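Local coordinates for solute-binding protein (Thermoactinomyces vulgaris, PDB 2ZYO) that binds linear maltodextrins such as maltotetraose, and probably cyclodextrins, between two lobes, and probably delivers them to a membrane sugar transporter, at residues A[59-64]-A[78-83]; A[103-108]-A[321-326]. One frame throughout, in Å; residues are numbered along the deposited sequence.

Contact 1: A[59-64]-A[78-83]; sequences LKQQEK and VTWPHD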
ATOM      1  N   LEU A  59      10.883  -7.869  -0.257  1.00 14.38           N
ATOM      2  CA  LEU A  59      11.251  -7.400  -1.592  1.00 14.72           C
ATOM      3  C   LEU A  59      12.370  -8.211  -2.251  1.00 15.37           C
ATOM      4  O   LEU A  59      12.823  -7.873  -3.346  1.00 17.56           O
ATOM      5  CB  LEU A  59      11.584  -5.901  -1.571  1.00 16.24           C
ATOM      6  CG  LEU A  59      10.432  -4.950  -1.215  1.00 17.18           C
ATOM      7  CD1 LEU A  59      10.911  -3.508  -1.217  1.00 18.25           C
ATOM      8  CD2 LEU A  59       9.227  -5.120  -2.147  1.00 17.23           C
ATOM      9  N   LYS A  60      12.797  -9.283  -1.587  1.00 14.12           N
ATOM     10  CA  LYS A  60      13.778 -10.210  -2.150  1.00 13.64           C
ATOM     11  C   LYS A  60      13.157 -11.550  -2.542  1.00 13.25           C
ATOM     12  O   LYS A  60      13.787 -12.350  -3.238  1.00 13.76           O
ATOM     13  CB  LYS A  60      14.926 -10.438  -1.166  1.00 15.06           C
ATOM     14  CG  LYS A  60      15.821  -9.226  -0.986  1.00 18.33           C
ATOM     15  CD  LYS A  60      17.110  -9.599  -0.284  1.00 21.74           C
ATOM     16  CE  LYS A  60      17.983  -8.377  -0.053  1.00 22.72           C
ATOM     17  NZ  LYS A  60      18.503  -7.795  -1.324  1.00 24.72           N
ATOM     18  N   GLN A  61      11.922 -11.781  -2.105  1.00 12.19           N
ATOM     19  CA  GLN A  61      11.267 -13.077  -2.296  1.00 11.97           C
ATOM     20  C   GLN A  61      10.981 -13.421  -3.756  1.00 11.64           C
ATOM     21  O   GLN A  61      11.142 -14.572  -4.166  1.00 12.08           O
ATOM     22  CB  GLN A  61       9.985 -13.166  -1.468  1.00 10.90           C
ATOM     23  CG  GLN A  61      10.234 -13.332   0.021  1.00 11.30           C
ATOM     24  CD  GLN A  61       9.014 -13.810   0.785  1.00 10.21           C
ATOM     25  OE1 GLN A  61       8.106 -14.421   0.218  1.00 10.70           O
ATOM     26  NE2 GLN A  61       8.993 -13.541   2.082  1.00 10.96           N
ATOM     27  N   GLN A  62      10.556 -12.426  -4.530  1.00 14.12           N
ATOM     28  CA  GLN A  62      10.238 -12.636  -5.939  1.00 15.30           C
ATOM     29  C   GLN A  62      11.478 -13.085  -6.718  1.00 15.52           C
ATOM     30  O   GLN A  62      11.424 -14.054  -7.481  1.00 16.61           O
ATOM     31  CB  GLN A  62       9.617 -11.373  -6.547  1.00 16.76           C
ATOM     32  CG  GLN A  62       8.737 -11.640  -7.755  1.00 18.26           C
ATOM     33  CD  GLN A  62       7.858 -10.463  -8.151  1.00 18.60           C
ATOM     34  OE1 GLN A  62       7.458  -9.647  -7.315  1.00 20.86           O
ATOM     35  NE2 GLN A  62       7.535 -10.384  -9.433  1.00 19.82           N
ATOM     36  N   GLU A  63      12.596 -12.392  -6.500  1.00 16.19           N
ATOM     37  CA  GLU A  63      13.874 -12.750  -7.117  1.00 17.57           C
ATOM     38  C   GLU A  63      14.372 -14.122  -6.658  1.00 16.30           C
ATOM     39  O   GLU A  63      14.863 -14.910  -7.470  1.00 17.81           O
ATOM     40  CB  GLU A  63      14.932 -11.679  -6.826  1.00 21.52           C
ATOM     41  CG  GLU A  63      14.759 -10.396  -7.629  1.00 27.83           C
ATOM     42  CD  GLU A  63      15.476  -9.207  -7.008  1.00 31.06           C
ATOM     43  OE1 GLU A  63      15.233  -8.910  -5.816  1.00 32.11           O
ATOM     44  OE2 GLU A  63      16.275  -8.557  -7.717  1.00 33.97           O
ATOM     45  N   LYS A  64      14.244 -14.402  -5.360  1.00 14.17           N
ATOM     46  CA  LYS A  64      14.691 -15.674  -4.799  1.00 14.06           C
ATOM     47  C   LYS A  64      13.875 -16.852  -5.325  1.00 13.58           C
ATOM     48  O   LYS A  64      14.430 -17.917  -5.598  1.00 14.51           O
ATOM     49  CB  LYS A  64      14.669 -15.646  -3.265  1.00 14.56           C
ATOM     50  CG  LYS A  64      15.361 -16.841  -2.615  1.00 15.63           C
ATOM     51  CD  LYS A  64      15.363 -16.734  -1.100  1.00 17.66           C
ATOM     52  CE  LYS A  64      15.791 -18.035  -0.439  1.00 19.33           C
ATOM     53  NZ  LYS A  64      17.175 -18.447  -0.809  1.00 20.43           N
ATOM     54  N   VAL A  78       4.612 -17.743  -0.410  1.00  8.05           N
ATOM     55  CA  VAL A  78       5.479 -16.567  -0.437  1.00  7.55           C
ATOM     56  C   VAL A  78       4.645 -15.313  -0.180  1.00  7.34           C
ATOM     57  O   VAL A  78       3.413 -15.367  -0.192  1.00  8.32           O
ATOM     58  CB  VAL A  78       6.230 -16.435  -1.788  1.00  7.05           C
ATOM     59  CG1 VAL A  78       7.245 -17.568  -1.953  1.00  9.29           C
ATOM     60  CG2 VAL A  78       5.247 -16.416  -2.959  1.00  9.44           C
ATOM     61  N   THR A  79       5.317 -14.190   0.058  1.00  7.62           N
ATOM     62  CA  THR A  79       4.630 -12.944   0.381  1.00 10.31           C
ATOM     63  C   THR A  79       5.413 -11.704  -0.045  1.00  9.92           C
ATOM     64  O   THR A  79       6.631 -11.644   0.114  1.00 10.63           O
ATOM     65  CB  THR A  79       4.253 -12.876   1.893  1.00  9.69           C
ATOM     66  OG1 THR A  79       3.543 -11.664   2.168  1.00 10.46           O
ATOM     67  CG2 THR A  79       5.484 -12.968   2.788  1.00  9.81           C
ATOM     68  N   TRP A  80       4.691 -10.735  -0.610  1.00  9.76           N
ATOM     69  CA  TRP A  80       5.225  -9.413  -0.961  1.00 11.36           C
ATOM     70  C   TRP A  80       4.074  -8.439  -1.232  1.00 10.59           C
ATOM     71  O   TRP A  80       2.944  -8.875  -1.458  1.00 10.57           O
ATOM     72  CB  TRP A  80       6.194  -9.478  -2.154  1.00 11.76           C
ATOM     73  CG  TRP A  80       5.678 -10.163  -3.389  1.00 11.45           C
ATOM     74  CD1 TRP A  80       4.790  -9.662  -4.299  1.00 13.19           C
ATOM     75  CD2 TRP A  80       6.057 -11.459  -3.870  1.00 10.75           C
ATOM     76  NE1 TRP A  80       4.580 -10.573  -5.309  1.00 12.89           N
ATOM     77  CE2 TRP A  80       5.342 -11.687  -5.067  1.00 11.50           C
ATOM     78  CE3 TRP A  80       6.915 -12.458  -3.394  1.00 10.52           C
ATOM     79  CZ2 TRP A  80       5.468 -12.871  -5.802  1.00 10.91           C
ATOM     80  CZ3 TRP A  80       7.045 -13.631  -4.128  1.00 10.72           C
ATOM     81  CH2 TRP A  80       6.323 -13.829  -5.317  1.00 10.31           C
ATOM     82  N   PRO A  81       4.347  -7.117  -1.185  1.00 11.31           N
ATOM     83  CA  PRO A  81       3.323  -6.131  -1.553  1.00 10.58           C
ATOM     84  C   PRO A  81       2.719  -6.408  -2.934  1.00  9.87           C
ATOM     85  O   PRO A  81       3.441  -6.773  -3.867  1.00 11.41           O
ATOM     86  CB  PRO A  81       4.100  -4.812  -1.550  1.00 10.99           C
ATOM     87  CG  PRO A  81       5.193  -5.037  -0.562  1.00 11.52           C
ATOM     88  CD  PRO A  81       5.599  -6.466  -0.750  1.00 11.07           C
ATOM     89  N   HIS A  82       1.404  -6.222  -3.050  1.00  9.65           N
ATOM     90  CA  HIS A  82       0.635  -6.656  -4.222  1.00 10.97           C
ATOM     91  C   HIS A  82       0.964  -5.921  -5.522  1.00 11.20           C
ATOM     92  O   HIS A  82       0.612  -6.393  -6.599  1.00 11.37           O
ATOM     93  CB  HIS A  82      -0.866  -6.523  -3.949  1.00 10.40           C
ATOM     94  CG  HIS A  82      -1.413  -5.164  -4.257  1.00 10.80           C
ATOM     95  ND1 HIS A  82      -1.336  -4.112  -3.369  1.00 10.55           N
ATOM     96  CD2 HIS A  82      -2.025  -4.677  -5.363  1.00  9.83           C
ATOM     97  CE1 HIS A  82      -1.885  -3.040  -3.911  1.00 11.13           C
ATOM     98  NE2 HIS A  82      -2.313  -3.357  -5.120  1.00 10.19           N
ATOM     99  N   ASP A  83       1.610  -4.759  -5.427  1.00 11.43           N
ATOM    100  CA  ASP A  83       1.851  -3.932  -6.615  1.00 12.50           C
ATOM    101  C   ASP A  83       2.777  -4.598  -7.641  1.00 12.95           C
ATOM    102  O   ASP A  83       2.827  -4.182  -8.799  1.00 14.13           O
ATOM    103  CB  ASP A  83       2.359  -2.534  -6.232  1.00 15.42           C
ATOM    104  CG  ASP A  83       3.651  -2.574  -5.442  1.00 17.60           C
ATOM    105  OD1 ASP A  83       3.622  -3.017  -4.275  1.00 19.41           O
ATOM    106  OD2 ASP A  83       4.692  -2.143  -5.983  1.00 22.30           O
TER
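Leu59 reaches Pro81 at the start of a helix-on-sheet contact in the alpha/beta lobe of a periplasmic-binding-protein fold, where the first turn of helix 61-71 lies against strand 77-81. Its CD2 stops 4.1 Å from Pro81 CD, a light apolar touch between side chains that cross at about a right angle. The CB of Gln61 meets the indole at its edge, near the ring plane, 3.7 Å from Trp80 CE3. Its extended chain then carries the amide to the strand backbone, where OE1 accepts a nearly straight bond (2.8 Å, 169°) from Thr79 N, with the donor tilted from the carbonyl plane. The other end of the amide, NE2, donates to Val56 O; a glutamine suits the place because it offers both an acceptor and a donor. In Gln62, CG anti to the backbone N (chi1 -155°) sets CG 4.0 Å from Trp80 CZ2, and the extended chain beyond crosses the indole at about a right angle. CB sits 4.2 Å from the centroid of the Trp80 six-membered ring, almost on the normal, a CH-pi contact. The amide follows, turned 23° from the ring plane, and OE1 lies over the same ring system, 3.6 Å from Trp80 NE1.

Contact 2: A[103-108]-A[321-326]; sequences VKNQFD and PQKELL
A single beta bridge, pairing Phe107 with Gln322, joins the turn after helix 101-104 to the residues that lead into the short, weakly bonded helix near 323-326. Two backbone hydrogen bonds frame it: Lys323 N donates to Gln106 O and Asp108 N to Pro321 O, both at 2.9 Å. Proline fits the acceptor position, since the bridge uses its carbonyl and asks for no N-H. The second donor stands 44° out of the Pro321 carbonyl plane. The same oxygen lies at the edge of the Phe107 ring, in its plane, and 3.4 Å from Phe107 CB. The ring itself packs against Leu309 and Pro125, as befits a large apolar side chain in a buried place, while Gln322 CG comes within 4.0 Å of CE1. Lys323 supplies the outer cover. Its CG is anti to the carbonyl carbon (chi1 -72°), which sets it 3.7 Å from Phe107 C. The extended chain beyond runs past the carbonyl oxygens of Phe107 and Asn105, with CD 3.2 Å from Asn105 O. A long aliphatic chain suits this strip, and its charged end forms a long, weak ion pair with Asp109. Gln106 O also accepts from a water at 2.8 Å, which in turn takes a weak bond from Glu324 N. The side chains of Leu326 and Asp108 cross at about a right angle, CD1 of Leu326 coming 3.9 Å from OD1 of Asp108. Asp108 OD2 bonds Ala111 N, so a side chain with a short carboxylate serves as the N-cap of helix 109-114, directly beside an isolated beta bridge.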
ATOM      1  N   VAL A 103     -14.938 -17.939   1.215  1.00 13.51           N
ATOM      2  CA  VAL A 103     -13.592 -17.684   1.735  1.00 12.75           C
ATOM      3  C   VAL A 103     -13.136 -16.266   1.380  1.00 12.68           C
ATOM      4  O   VAL A 103     -12.611 -15.550   2.236  1.00 12.51           O
ATOM      5  CB  VAL A 103     -12.568 -18.730   1.219  1.00 11.81           C
ATOM      6  CG1 VAL A 103     -11.173 -18.433   1.758  1.00 11.15           C
ATOM      7  CG2 VAL A 103     -12.997 -20.146   1.604  1.00 12.42           C
ATOM      8  N   LYS A 104     -13.343 -15.866   0.125  1.00 12.23           N
ATOM      9  CA  LYS A 104     -13.049 -14.500  -0.314  1.00 13.36           C
ATOM     10  C   LYS A 104     -13.802 -13.490   0.542  1.00 12.31           C
ATOM     11  O   LYS A 104     -13.246 -12.464   0.942  1.00 12.06           O
ATOM     12  CB  LYS A 104     -13.433 -14.299  -1.785  1.00 13.79           C
ATOM     13  CG  LYS A 104     -12.488 -14.943  -2.791  1.00 16.35           C
ATOM     14  CD  LYS A 104     -12.829 -14.542  -4.228  1.00 17.96           C
ATOM     15  CE  LYS A 104     -12.557 -13.061  -4.502  1.00 21.47           C
ATOM     16  NZ  LYS A 104     -13.086 -12.632  -5.830  1.00 23.61           N
ATOM     17  N   ASN A 105     -15.065 -13.804   0.833  1.00 13.44           N
ATOM     18  CA  ASN A 105     -15.942 -12.911   1.590  1.00 14.32           C
ATOM     19  C   ASN A 105     -15.589 -12.758   3.074  1.00 13.59           C
ATOM     20  O   ASN A 105     -16.224 -11.978   3.784  1.00 14.44           O
ATOM     21  CB  ASN A 105     -17.406 -13.320   1.416  1.00 17.43           C
ATOM     22  CG  ASN A 105     -17.955 -12.969   0.040  1.00 19.55           C
ATOM     23  OD1 ASN A 105     -17.421 -12.106  -0.663  1.00 23.95           O
ATOM     24  ND2 ASN A 105     -19.036 -13.632  -0.344  1.00 22.84           N
ATOM     25  N   GLN A 106     -14.591 -13.508   3.539  1.00 12.51           N
ATOM     26  CA  GLN A 106     -14.023 -13.293   4.871  1.00 11.08           C
ATOM     27  C   GLN A 106     -13.287 -11.957   4.902  1.00 11.15           C
ATOM     28  O   GLN A 106     -13.095 -11.366   5.965  1.00  9.92           O
ATOM     29  CB  GLN A 106     -13.030 -14.400   5.234  1.00 11.34           C
ATOM     30  CG  GLN A 106     -13.611 -15.803   5.356  1.00 11.59           C
ATOM     31  CD  GLN A 106     -12.534 -16.882   5.373  1.00 13.44           C
ATOM     32  OE1 GLN A 106     -11.343 -16.595   5.534  1.00 13.13           O
ATOM     33  NE2 GLN A 106     -12.951 -18.132   5.207  1.00 11.67           N
ATOM     34  N   PHE A 107     -12.885 -11.487   3.723  1.00 10.88           N
ATOM     35  CA  PHE A 107     -11.979 -10.354   3.611  1.00 10.03           C
ATOM     36  C   PHE A 107     -12.601  -9.158   2.910  1.00 10.06           C
ATOM     37  O   PHE A 107     -13.543  -9.300   2.125  1.00 10.65           O
ATOM     38  CB  PHE A 107     -10.703 -10.776   2.877  1.00  9.58           C
ATOM     39  CG  PHE A 107     -10.031 -11.975   3.476  1.00  8.91           C
ATOM     40  CD1 PHE A 107      -9.238 -11.847   4.611  1.00  8.23           C
ATOM     41  CD2 PHE A 107     -10.199 -13.238   2.913  1.00  9.33           C
ATOM     42  CE1 PHE A 107      -8.619 -12.958   5.176  1.00  8.34           C
ATOM     43  CE2 PHE A 107      -9.585 -14.353   3.469  1.00  8.34           C
ATOM     44  CZ  PHE A 107      -8.791 -14.212   4.603  1.00 10.07           C
ATOM     45  N   ASP A 108     -12.050  -7.984   3.209  1.00 10.90           N
ATOM     46  CA  ASP A 108     -12.441  -6.725   2.586  1.00 12.65           C
ATOM     47  C   ASP A 108     -12.455  -6.856   1.062  1.00 14.55           C
ATOM     48  O   ASP A 108     -11.500  -7.364   0.467  1.00 12.29           O
ATOM     49  CB  ASP A 108     -11.477  -5.622   3.036  1.00 15.26           C
ATOM     50  CG  ASP A 108     -11.860  -4.255   2.511  1.00 18.16           C
ATOM     51  OD1 ASP A 108     -12.572  -3.518   3.225  1.00 19.95           O
ATOM     52  OD2 ASP A 108     -11.447  -3.920   1.380  1.00 21.02           O
ATOM     53  N   PRO A 321      -7.082  -6.889   6.635  1.00  9.47           N
ATOM     54  CA  PRO A 321      -8.302  -6.538   5.909  1.00 10.02           C
ATOM     55  C   PRO A 321      -9.310  -7.688   5.944  1.00  9.46           C
ATOM     56  O   PRO A 321      -9.710  -8.224   4.903  1.00 10.61           O
ATOM     57  CB  PRO A 321      -7.798  -6.254   4.495  1.00 11.08           C
ATOM     58  CG  PRO A 321      -6.577  -7.092   4.351  1.00  9.95           C
ATOM     59  CD  PRO A 321      -6.004  -7.327   5.726  1.00  9.86           C
ATOM     60  N   GLN A 322      -9.696  -8.046   7.163  1.00  8.67           N
ATOM     61  CA  GLN A 322     -10.622  -9.126   7.444  1.00  8.91           C
ATOM     62  C   GLN A 322     -11.896  -8.461   7.958  1.00  9.83           C
ATOM     63  O   GLN A 322     -11.844  -7.682   8.912  1.00 10.19           O
ATOM     64  CB  GLN A 322     -10.005 -10.044   8.506  1.00  8.98           C
ATOM     65  CG  GLN A 322     -10.414 -11.515   8.428  1.00  9.76           C
ATOM     66  CD  GLN A 322     -11.701 -11.845   9.180  1.00  9.87           C
ATOM     67  OE1 GLN A 322     -12.154 -12.986   9.159  1.00 11.88           O
ATOM     68  NE2 GLN A 322     -12.291 -10.853   9.840  1.00  8.97           N
ATOM     69  N   LYS A 323     -13.027  -8.761   7.318  1.00 10.35           N
ATOM     70  CA  LYS A 323     -14.284  -8.018   7.531  1.00 11.29           C
ATOM     71  C   LYS A 323     -14.693  -7.865   8.998  1.00 12.70           C
ATOM     72  O   LYS A 323     -14.965  -6.754   9.457  1.00 12.22           O
ATOM     73  CB  LYS A 323     -15.432  -8.631   6.722  1.00 13.19           C
ATOM     74  CG  LYS A 323     -15.348  -8.392   5.224  1.00 13.13           C
ATOM     75  CD  LYS A 323     -16.620  -8.856   4.539  1.00 14.81           C
ATOM     76  CE  LYS A 323     -16.583  -8.601   3.046  1.00 16.33           C
ATOM     77  NZ  LYS A 323     -17.766  -9.190   2.368  1.00 18.97           N
ATOM     78  N   GLU A 324     -14.738  -8.979   9.724  1.00 12.41           N
ATOM     79  CA  GLU A 324     -15.122  -8.955  11.136  1.00 12.56           C
ATOM     80  C   GLU A 324     -14.126  -8.181  11.993  1.00 12.91           C
ATOM     81  O   GLU A 324     -14.521  -7.425  12.882  1.00 15.30           O
ATOM     82  CB  GLU A 324     -15.291 -10.371  11.686  1.00 13.55           C
ATOM     83  CG  GLU A 324     -16.555 -11.072  11.224  1.00 13.70           C
ATOM     84  CD  GLU A 324     -16.906 -12.250  12.106  1.00 14.04           C
ATOM     85  OE1 GLU A 324     -17.375 -12.024  13.239  1.00 18.30           O
ATOM     86  OE2 GLU A 324     -16.707 -13.401  11.671  1.00 14.73           O
ATOM     87  N   LEU A 325     -12.836  -8.366  11.719  1.00 12.96           N
ATOM     88  CA  LEU A 325     -11.784  -7.719  12.499  1.00 12.39           C
ATOM     89  C   LEU A 325     -11.773  -6.203  12.318  1.00 12.70           C
ATOM     90  O   LEU A 325     -11.468  -5.466  13.259  1.00 13.83           O
ATOM     91  CB  LEU A 325     -10.409  -8.313  12.174  1.00 12.53           C
ATOM     92  CG  LEU A 325     -10.177  -9.765  12.607  1.00 11.99           C
ATOM     93  CD1 LEU A 325      -8.810 -10.252  12.155  1.00 12.88           C
ATOM     94  CD2 LEU A 325     -10.329  -9.929  14.115  1.00 12.18           C
ATOM     95  N   LEU A 326     -12.118  -5.746  11.116  1.00 13.50           N
ATOM     96  CA  LEU A 326     -12.205  -4.315  10.826  1.00 12.51           C
ATOM     97  C   LEU A 326     -13.330  -3.638  11.613  1.00 14.57           C
ATOM     98  O   LEU A 326     -13.293  -2.428  11.845  1.00 15.01           O
ATOM     99  CB  LEU A 326     -12.380  -4.077   9.321  1.00 11.91           C
ATOM    100  CG  LEU A 326     -11.180  -4.400   8.424  1.00 12.12           C
ATOM    101  CD1 LEU A 326     -11.570  -4.337   6.955  1.00 11.86           C
ATOM    102  CD2 LEU A 326     -10.009  -3.470   8.710  1.00 11.76           C
TER
HETATM  103  O   HOH W   1     -15.131 -11.768   7.917  1.00 12.95           O

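In the fold
Contact 1 and contact 2 have centres about 23 Å apart and do not touch, their nearest atoms being about 10 Å apart. Contact 1 spans a gap of 13 residues, contact 2 one of 212. The mixed sheet relates them: strand 77-81 pairs with strand 278-287, which pairs with strand 120-136, and Leu124 and Pro125 of that last strand meet Phe107 of contact 2. Contact 1 lies nearer the sugar, with the side chain of Pro81 about 6 Å from a bound glucose unit, and Gln62 touches Arg84, a residue of the ligand pocket. Contact 2 joins the turn after helix 101-104 to the residues leading into helix 323-326, and none of its residues is in the ligand pocket.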